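PDB 4X00: putative hydrolase from Burkholderia cenocepacia, which is a putative aryl esterase of the alpha/beta-hydrolase fold, probably hydrolysing ester substrates, although its natural substrate is not established. Local coordinates for residues A[63-67]-A[97-103]; A[91-95]-A[120-125]. All coordinates share one frame; numbering follows the deposited sequence.

After strands 12-17, 23-30 and 36-40, the chain enters strand 63-67, then passes through helix 87-100, strand 107-111 and helix 113-125. Interaction 1 closes a loop when residues 97-103, the end of helix 87-100 and the turn after it, return to the strand. Interaction 2 starts inside this loop, at 91-95, and ends beyond it, at 120-125, so the two contacts cross. Both use helix 87-100, which is thereby tied to the central sheet and to the next helix. They also touch directly: Ile98 CD1 lies 3.6 Å from Tyr121 OH, and Tyr67 OH 3.7 Å from Leu94 CB.

Interaction 1 (A[63-67]-A[97-103])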
ATOM      1  N   ARG A  63     -16.963   1.029  -6.060  1.00 10.03           N
ATOM      2  CA  ARG A  63     -16.999   1.415  -4.644  1.00 10.19           C
ATOM      3  C   ARG A  63     -15.553   1.579  -4.179  1.00 10.35           C
ATOM      4  O   ARG A  63     -14.807   0.599  -4.083  1.00 11.89           O
ATOM      5  CB  ARG A  63     -17.755   0.371  -3.837  1.00 10.92           C
ATOM      6  CG  ARG A  63     -17.830   0.710  -2.348  1.00 11.72           C
ATOM      7  CD  ARG A  63     -18.572  -0.356  -1.564  1.00 12.35           C
ATOM      8  NE  ARG A  63     -18.653   0.025  -0.160  1.00 12.93           N
ATOM      9  CZ  ARG A  63     -19.022  -0.811   0.797  1.00 14.47           C
ATOM     10  NH1 ARG A  63     -19.318  -2.074   0.488  1.00 16.39           N
ATOM     11  NH2 ARG A  63     -19.087  -0.387   2.059  1.00 15.75           N
ATOM     12  N   LEU A  64     -15.148   2.826  -3.927  1.00 10.35           N
ATOM     13  CA  LEU A  64     -13.731   3.135  -3.702  1.00 10.73           C
ATOM     14  C   LEU A  64     -13.455   3.293  -2.217  1.00 10.66           C
ATOM     15  O   LEU A  64     -13.844   4.291  -1.613  1.00 13.23           O
ATOM     16  CB  LEU A  64     -13.346   4.411  -4.463  1.00 11.48           C
ATOM     17  CG  LEU A  64     -13.622   4.387  -5.978  1.00 11.92           C
ATOM     18  CD1 LEU A  64     -13.364   5.784  -6.573  1.00 13.35           C
ATOM     19  CD2 LEU A  64     -12.742   3.364  -6.671  1.00 12.07           C
ATOM     20  N   ILE A  65     -12.781   2.311  -1.646  1.00  9.05           N
ATOM     21  CA  ILE A  65     -12.562   2.283  -0.197  1.00  8.91           C
ATOM     22  C   ILE A  65     -11.093   2.556   0.104  1.00  7.83           C
ATOM     23  O   ILE A  65     -10.210   1.891  -0.450  1.00  8.55           O
ATOM     24  CB  ILE A  65     -12.960   0.916   0.376  1.00  9.97           C
ATOM     25  CG1 ILE A  65     -14.454   0.656   0.135  1.00 12.52           C
ATOM     26  CG2 ILE A  65     -12.582   0.821   1.873  1.00 10.21           C
ATOM     27  CD1 ILE A  65     -14.841  -0.822   0.302  1.00 14.23           C
ATOM     28  N   THR A  66     -10.826   3.494   1.013  1.00  8.10           N
ATOM     29  CA  THR A  66      -9.471   3.730   1.474  1.00  8.40           C
ATOM     30  C   THR A  66      -9.459   3.624   3.004  1.00  8.61           C
ATOM     31  O   THR A  66     -10.510   3.673   3.642  1.00  9.38           O
ATOM     32  CB  THR A  66      -8.946   5.124   1.054  1.00  8.73           C
ATOM     33  OG1 THR A  66      -9.860   6.140   1.489  1.00  9.07           O
ATOM     34  CG2 THR A  66      -8.769   5.247  -0.450  1.00  9.53           C
ATOM     35  N   TYR A  67      -8.274   3.498   3.590  1.00  7.59           N
ATOM     36  CA  TYR A  67      -8.151   3.576   5.037  1.00  7.00           C
ATOM     37  C   TYR A  67      -6.730   3.936   5.398  1.00  7.22           C
ATOM     38  O   TYR A  67      -5.805   3.836   4.575  1.00  8.22           O
ATOM     39  CB  TYR A  67      -8.549   2.256   5.716  1.00  8.41           C
ATOM     40  CG  TYR A  67      -7.663   1.059   5.491  1.00  8.09           C
ATOM     41  CD1 TYR A  67      -7.739   0.335   4.303  1.00  8.20           C
ATOM     42  CD2 TYR A  67      -6.785   0.617   6.479  1.00  8.11           C
ATOM     43  CE1 TYR A  67      -6.974  -0.806   4.106  1.00  8.96           C
ATOM     44  CE2 TYR A  67      -6.015  -0.515   6.313  1.00  7.93           C
ATOM     45  CZ  TYR A  67      -6.132  -1.251   5.115  1.00  8.51           C
ATOM     46  OH  TYR A  67      -5.377  -2.382   4.932  1.00  9.73           O
ATOM     47  N   ILE A  97     -11.638  -4.586   7.703  1.00 15.72           N
ATOM     48  CA  ILE A  97     -12.266  -3.665   6.756  1.00 16.29           C
ATOM     49  C   ILE A  97     -13.068  -4.402   5.681  1.00 16.53           C
ATOM     50  O   ILE A  97     -14.190  -4.005   5.396  1.00 17.21           O
ATOM     51  CB  ILE A  97     -11.214  -2.769   6.171  1.00 17.10           C
ATOM     52  CG1 ILE A  97     -10.843  -1.793   7.306  1.00 18.43           C
ATOM     53  CG2 ILE A  97     -11.685  -2.036   4.890  1.00 18.01           C
ATOM     54  CD1 ILE A  97      -9.655  -1.032   7.081  1.00 19.49           C
ATOM     55  N   ILE A  98     -12.532  -5.488   5.118  1.00 15.50           N
ATOM     56  CA  ILE A  98     -13.296  -6.286   4.150  1.00 16.06           C
ATOM     57  C   ILE A  98     -14.608  -6.748   4.768  1.00 18.12           C
ATOM     58  O   ILE A  98     -15.668  -6.672   4.144  1.00 18.91           O
ATOM     59  CB  ILE A  98     -12.471  -7.492   3.660  1.00 15.30           C
ATOM     60  CG1 ILE A  98     -11.288  -6.971   2.829  1.00 15.49           C
ATOM     61  CG2 ILE A  98     -13.342  -8.463   2.849  1.00 16.32           C
ATOM     62  CD1 ILE A  98     -10.248  -8.011   2.473  1.00 15.92           C
ATOM     63  N   GLU A  99     -14.557  -7.185   6.018  1.00 19.09           N
ATOM     64  CA  GLU A  99     -15.779  -7.662   6.677  1.00 23.22           C
ATOM     65  C   GLU A  99     -16.767  -6.540   6.997  1.00 23.36           C
ATOM     66  O   GLU A  99     -17.971  -6.657   6.725  1.00 23.18           O
ATOM     67  CB  GLU A  99     -15.429  -8.422   7.955  1.00 27.76           C
ATOM     68  CG  GLU A  99     -14.842  -9.780   7.650  1.00 33.42           C
ATOM     69  CD  GLU A  99     -14.522 -10.600   8.890  1.00 38.91           C
ATOM     70  OE1 GLU A  99     -15.308 -10.563   9.873  1.00 41.47           O
ATOM     71  OE2 GLU A  99     -13.474 -11.292   8.871  1.00 40.48           O
ATOM     72  N   SER A 100     -16.264  -5.454   7.571  1.00 23.87           N
ATOM     73  CA  SER A 100     -17.142  -4.406   8.075  1.00 25.88           C
ATOM     74  C   SER A 100     -17.872  -3.702   6.943  1.00 26.81           C
ATOM     75  O   SER A 100     -19.039  -3.323   7.073  1.00 27.99           O
ATOM     76  CB  SER A 100     -16.345  -3.398   8.900  1.00 27.61           C
ATOM     77  OG  SER A 100     -17.224  -2.509   9.571  1.00 30.24           O
ATOM     78  N   THR A 101     -17.178  -3.528   5.829  1.00 26.50           N
ATOM     79  CA  THR A 101     -17.760  -2.875   4.670  1.00 26.52           C
ATOM     80  C   THR A 101     -18.673  -3.819   3.894  1.00 26.77           C
ATOM     81  O   THR A 101     -19.401  -3.398   2.999  1.00 26.67           O
ATOM     82  CB  THR A 101     -16.662  -2.353   3.740  1.00 26.13           C
ATOM     83  OG1 THR A 101     -15.869  -3.459   3.294  1.00 26.01           O
ATOM     84  CG2 THR A 101     -15.772  -1.356   4.476  1.00 26.32           C
ATOM     85  N   HIS A 102     -18.659  -5.098   4.268  1.00 27.18           N
ATOM     86  CA  HIS A 102     -19.357  -6.154   3.530  1.00 27.77           C
ATOM     87  C   HIS A 102     -18.984  -6.112   2.051  1.00 26.65           C
ATOM     88  O   HIS A 102     -19.800  -6.442   1.187  1.00 26.54           O
ATOM     89  CB  HIS A 102     -20.881  -6.062   3.715  1.00 31.21           C
ATOM     90  CG  HIS A 102     -21.302  -6.175   5.146  1.00 35.12           C
ATOM     91  ND1 HIS A 102     -21.545  -7.386   5.759  1.00 36.92           N
ATOM     92  CD2 HIS A 102     -21.467  -5.230   6.103  1.00 36.37           C
ATOM     93  CE1 HIS A 102     -21.870  -7.181   7.023  1.00 37.70           C
ATOM     94  NE2 HIS A 102     -21.825  -5.882   7.257  1.00 37.12           N
ATOM     95  N   ALA A 103     -17.735  -5.716   1.793  1.00 26.38           N
ATOM     96  CA  ALA A 103     -17.201  -5.640   0.438  1.00 26.55           C
ATOM     97  C   ALA A 103     -17.239  -7.014  -0.218  1.00 27.74           C
ATOM     98  O   ALA A 103     -16.648  -7.977   0.281  1.00 28.91           O
ATOM     99  CB  ALA A 103     -15.781  -5.088   0.448  1.00 25.87           C
TER
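Two torsions set the ends of this contact between Arg63, Tyr67 and the close of a helix. Arg63 places CG anti to its own N (chi1 180°) and stays extended to NE, which carries the guanidinium out to Thr101. Tyr67 takes the tighter rotamer, with CG between N and the carbonyl carbon (chi1 68°), and turns one ring face to Ile97. At the Arg63 end, NH1 donates to Thr101 O at 2.8 Å with an N-H...O angle of 150°. The oxygen lies near the guanidinium plane, at its edge, and NH2 adds a weak second bond to Thr101 O at 3.2 Å. Ile65 CD1 lies over one face of the same group, toward its rim. Because NH2 also forms a salt bridge with Glu28, the guanidinium joins the Glu28 carboxylate to the Thr101 carbonyl.

At the other end, Ile97 CD1 makes a CH-pi contact, 3.4 Å from the centroid of the Tyr67 ring, and comes within 3.3 Å of Tyr67 CG. In the middle of the contact Ile65 packs by two branches: CG2 lies 4.3 Å from Ile97 CG2, and CD1 meets Thr101 OG1 tip to tip at 4.1 Å and also touches Ala103 CB.

The helix end is secured locally. Thr101 OG1 donates to Ile97 O at 2.7 Å, on the opposite face of that carbonyl from Thr101 N, and accepts from Ala103 N at 3.3 Å, an ST turn. His102, with positive phi, completes a Schellman motif.

In the fold this is helix-on-sheet packing within the beta-alpha-beta crossover that leads from strand 63-67 over strand 36-40 to strand 107-111. Ile97 reaches strands 23-30 and 12-17, Thr101 meets Tyr14 of strand 12-17, and Ile98 leans on Ile38 of strand 36-40.

Interaction 2 (A[91-95]-A[120-125]); sequences ADDLA and NYLAAY
Ala91, Tyr121 and Tyr125 contribute most of the buried surface where two helices of the alpha/beta-hydrolase fold, 87-100 and 113-125, pack across each other. The axes of their short segments approach to 9.1 Å with a signed crossing angle of -78°, a nearly perpendicular pairing. At the crossing Ala91, with only a methyl, lets the backbones come close: its CB rests 3.5 Å from Tyr121 N, and the CA atoms of Ala91 and Tyr121 are 4.5 Å apart.

Tyr121 has CG anti to its backbone N (chi1 173°), which sends the ring along the neighbouring helix. Leu94 CD2 meets the ring's root, 3.9 Å from Tyr121 CB, while Ala95 CB lies at the ring edge, 4.0 Å from Tyr121 CE1. Ala91 O is also at that ring's edge, in its plane, and Tyr125 CB lies over one face, so the ring is bordered on several sides.

Tyr125 closes the outer margin of the contact. One face of its ring receives Ala95 CB in a CH-pi contact, the methyl 4.0 Å from the ring centroid and displaced toward the hydroxyl end. Asp92 crosses that end at about a right angle, its carboxylate plane turned 77° from the ring. Asp92 OD1 is shared: Arg88 NE makes a salt bridge with it, and Tyr125 OH donates to it in a very short hydrogen bond of 2.5 Å.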
ATOM      1  N   ALA A  91      -2.556  -7.655   8.377  1.00 11.87           N
ATOM      2  CA  ALA A  91      -3.479  -8.453   7.595  1.00 12.14           C
ATOM      3  C   ALA A  91      -4.855  -8.510   8.240  1.00 11.74           C
ATOM      4  O   ALA A  91      -5.876  -8.476   7.531  1.00 12.30           O
ATOM      5  CB  ALA A  91      -2.931  -9.871   7.381  1.00 13.17           C
ATOM      6  N   ASP A  92      -4.894  -8.620   9.570  1.00 11.91           N
ATOM      7  CA  ASP A  92      -6.184  -8.635  10.269  1.00 12.34           C
ATOM      8  C   ASP A  92      -6.904  -7.294  10.183  1.00 11.47           C
ATOM      9  O   ASP A  92      -8.138  -7.268  10.155  1.00 13.09           O
ATOM     10  CB  ASP A  92      -6.013  -9.034  11.737  1.00 13.88           C
ATOM     11  CG  ASP A  92      -5.634 -10.496  11.921  1.00 16.41           C
ATOM     12  OD1 ASP A  92      -5.710 -11.316  10.971  1.00 17.41           O
ATOM     13  OD2 ASP A  92      -5.269 -10.839  13.056  1.00 18.95           O
ATOM     14  N   ASP A  93      -6.157  -6.188  10.133  1.00 11.25           N
ATOM     15  CA  ASP A  93      -6.780  -4.885   9.914  1.00 11.60           C
ATOM     16  C   ASP A  93      -7.516  -4.896   8.572  1.00 11.47           C
ATOM     17  O   ASP A  93      -8.666  -4.461   8.482  1.00 11.95           O
ATOM     18  CB  ASP A  93      -5.746  -3.732   9.881  1.00 11.65           C
ATOM     19  CG  ASP A  93      -5.028  -3.497  11.209  1.00 12.46           C
ATOM     20  OD1 ASP A  93      -5.522  -3.927  12.252  1.00 12.64           O
ATOM     21  OD2 ASP A  93      -3.972  -2.831  11.175  1.00 12.08           O
ATOM     22  N   LEU A  94      -6.827  -5.355   7.523  1.00 11.20           N
ATOM     23  CA  LEU A  94      -7.421  -5.431   6.200  1.00 10.93           C
ATOM     24  C   LEU A  94      -8.646  -6.366   6.218  1.00 11.75           C
ATOM     25  O   LEU A  94      -9.704  -6.013   5.677  1.00 13.03           O
ATOM     26  CB  LEU A  94      -6.392  -5.902   5.191  1.00 12.08           C
ATOM     27  CG  LEU A  94      -6.948  -6.118   3.783  1.00 12.26           C
ATOM     28  CD1 LEU A  94      -7.587  -4.835   3.210  1.00 12.32           C
ATOM     29  CD2 LEU A  94      -5.817  -6.610   2.912  1.00 12.80           C
ATOM     30  N   ALA A  95      -8.534  -7.524   6.873  1.00 11.36           N
ATOM     31  CA  ALA A  95      -9.663  -8.443   6.931  1.00 12.30           C
ATOM     32  C   ALA A  95     -10.862  -7.793   7.623  1.00 12.80           C
ATOM     33  O   ALA A  95     -12.008  -8.013   7.233  1.00 13.52           O
ATOM     34  CB  ALA A  95      -9.270  -9.725   7.644  1.00 13.11           C
ATOM     35  N   ASN A 120       0.577 -10.795   3.425  1.00 11.00           N
ATOM     36  CA  ASN A 120       0.250 -11.374   4.723  1.00 11.62           C
ATOM     37  C   ASN A 120      -1.234 -11.734   4.824  1.00 11.79           C
ATOM     38  O   ASN A 120      -1.580 -12.756   5.433  1.00 12.21           O
ATOM     39  CB  ASN A 120       0.679 -10.426   5.841  1.00 12.27           C
ATOM     40  CG  ASN A 120       2.157 -10.497   6.097  1.00 13.00           C
ATOM     41  OD1 ASN A 120       2.745 -11.583   6.021  1.00 14.96           O
ATOM     42  ND2 ASN A 120       2.771  -9.356   6.461  1.00 13.50           N
ATOM     43  N   TYR A 121      -2.097 -10.942   4.188  1.00 11.35           N
ATOM     44  CA  TYR A 121      -3.505 -11.282   4.102  1.00 11.40           C
ATOM     45  C   TYR A 121      -3.713 -12.575   3.306  1.00 12.12           C
ATOM     46  O   TYR A 121      -4.436 -13.481   3.755  1.00 12.62           O
ATOM     47  CB  TYR A 121      -4.295 -10.114   3.475  1.00 11.82           C
ATOM     48  CG  TYR A 121      -5.728 -10.467   3.200  1.00 10.88           C
ATOM     49  CD1 TYR A 121      -6.689 -10.375   4.208  1.00 11.22           C
ATOM     50  CD2 TYR A 121      -6.116 -10.962   1.960  1.00 11.56           C
ATOM     51  CE1 TYR A 121      -8.015 -10.724   3.967  1.00 11.42           C
ATOM     52  CE2 TYR A 121      -7.431 -11.301   1.712  1.00 12.44           C
ATOM     53  CZ  TYR A 121      -8.378 -11.210   2.717  1.00 12.27           C
ATOM     54  OH  TYR A 121      -9.691 -11.566   2.440  1.00 13.90           O
ATOM     55  N   LEU A 122      -3.067 -12.672   2.144  1.00 11.35           N
ATOM     56  CA  LEU A 122      -3.148 -13.900   1.347  1.00 12.68           C
ATOM     57  C   LEU A 122      -2.639 -15.097   2.136  1.00 13.86           C
ATOM     58  O   LEU A 122      -3.226 -16.181   2.075  1.00 14.42           O
ATOM     59  CB  LEU A 122      -2.342 -13.741   0.067  1.00 11.86           C
ATOM     60  CG  LEU A 122      -2.981 -12.793  -0.946  1.00 12.54           C
ATOM     61  CD1 LEU A 122      -1.994 -12.556  -2.083  1.00 12.76           C
ATOM     62  CD2 LEU A 122      -4.321 -13.331  -1.503  1.00 13.81           C
ATOM     63  N   ALA A 123      -1.564 -14.922   2.898  1.00 13.78           N
ATOM     64  CA  ALA A 123      -1.007 -16.064   3.637  1.00 14.37           C
ATOM     65  C   ALA A 123      -1.979 -16.562   4.700  1.00 16.28           C
ATOM     66  O   ALA A 123      -2.152 -17.775   4.898  1.00 17.79           O
ATOM     67  CB  ALA A 123       0.328 -15.678   4.267  1.00 14.35           C
ATOM     68  N   ALA A 124      -2.625 -15.623   5.385  1.00 15.98           N
ATOM     69  CA  ALA A 124      -3.477 -15.992   6.516  1.00 17.02           C
ATOM     70  C   ALA A 124      -4.897 -16.395   6.103  1.00 17.75           C
ATOM     71  O   ALA A 124      -5.507 -17.275   6.733  1.00 19.95           O
ATOM     72  CB  ALA A 124      -3.540 -14.829   7.515  1.00 18.64           C
ATOM     73  N   TYR A 125      -5.418 -15.760   5.051  1.00 16.77           N
ATOM     74  CA  TYR A 125      -6.837 -15.879   4.722  1.00 16.99           C
ATOM     75  C   TYR A 125      -7.078 -16.511   3.359  1.00 16.63           C
ATOM     76  O   TYR A 125      -8.202 -16.894   3.062  1.00 17.73           O
ATOM     77  CB  TYR A 125      -7.509 -14.498   4.762  1.00 17.23           C
ATOM     78  CG  TYR A 125      -7.573 -13.903   6.152  1.00 17.99           C
ATOM     79  CD1 TYR A 125      -8.634 -14.187   6.989  1.00 18.82           C
ATOM     80  CD2 TYR A 125      -6.582 -13.052   6.616  1.00 18.01           C
ATOM     81  CE1 TYR A 125      -8.698 -13.644   8.270  1.00 20.36           C
ATOM     82  CE2 TYR A 125      -6.642 -12.511   7.889  1.00 19.23           C
ATOM     83  CZ  TYR A 125      -7.703 -12.810   8.708  1.00 20.44           C
ATOM     84  OH  TYR A 125      -7.767 -12.274   9.995  1.00 22.10           O
TER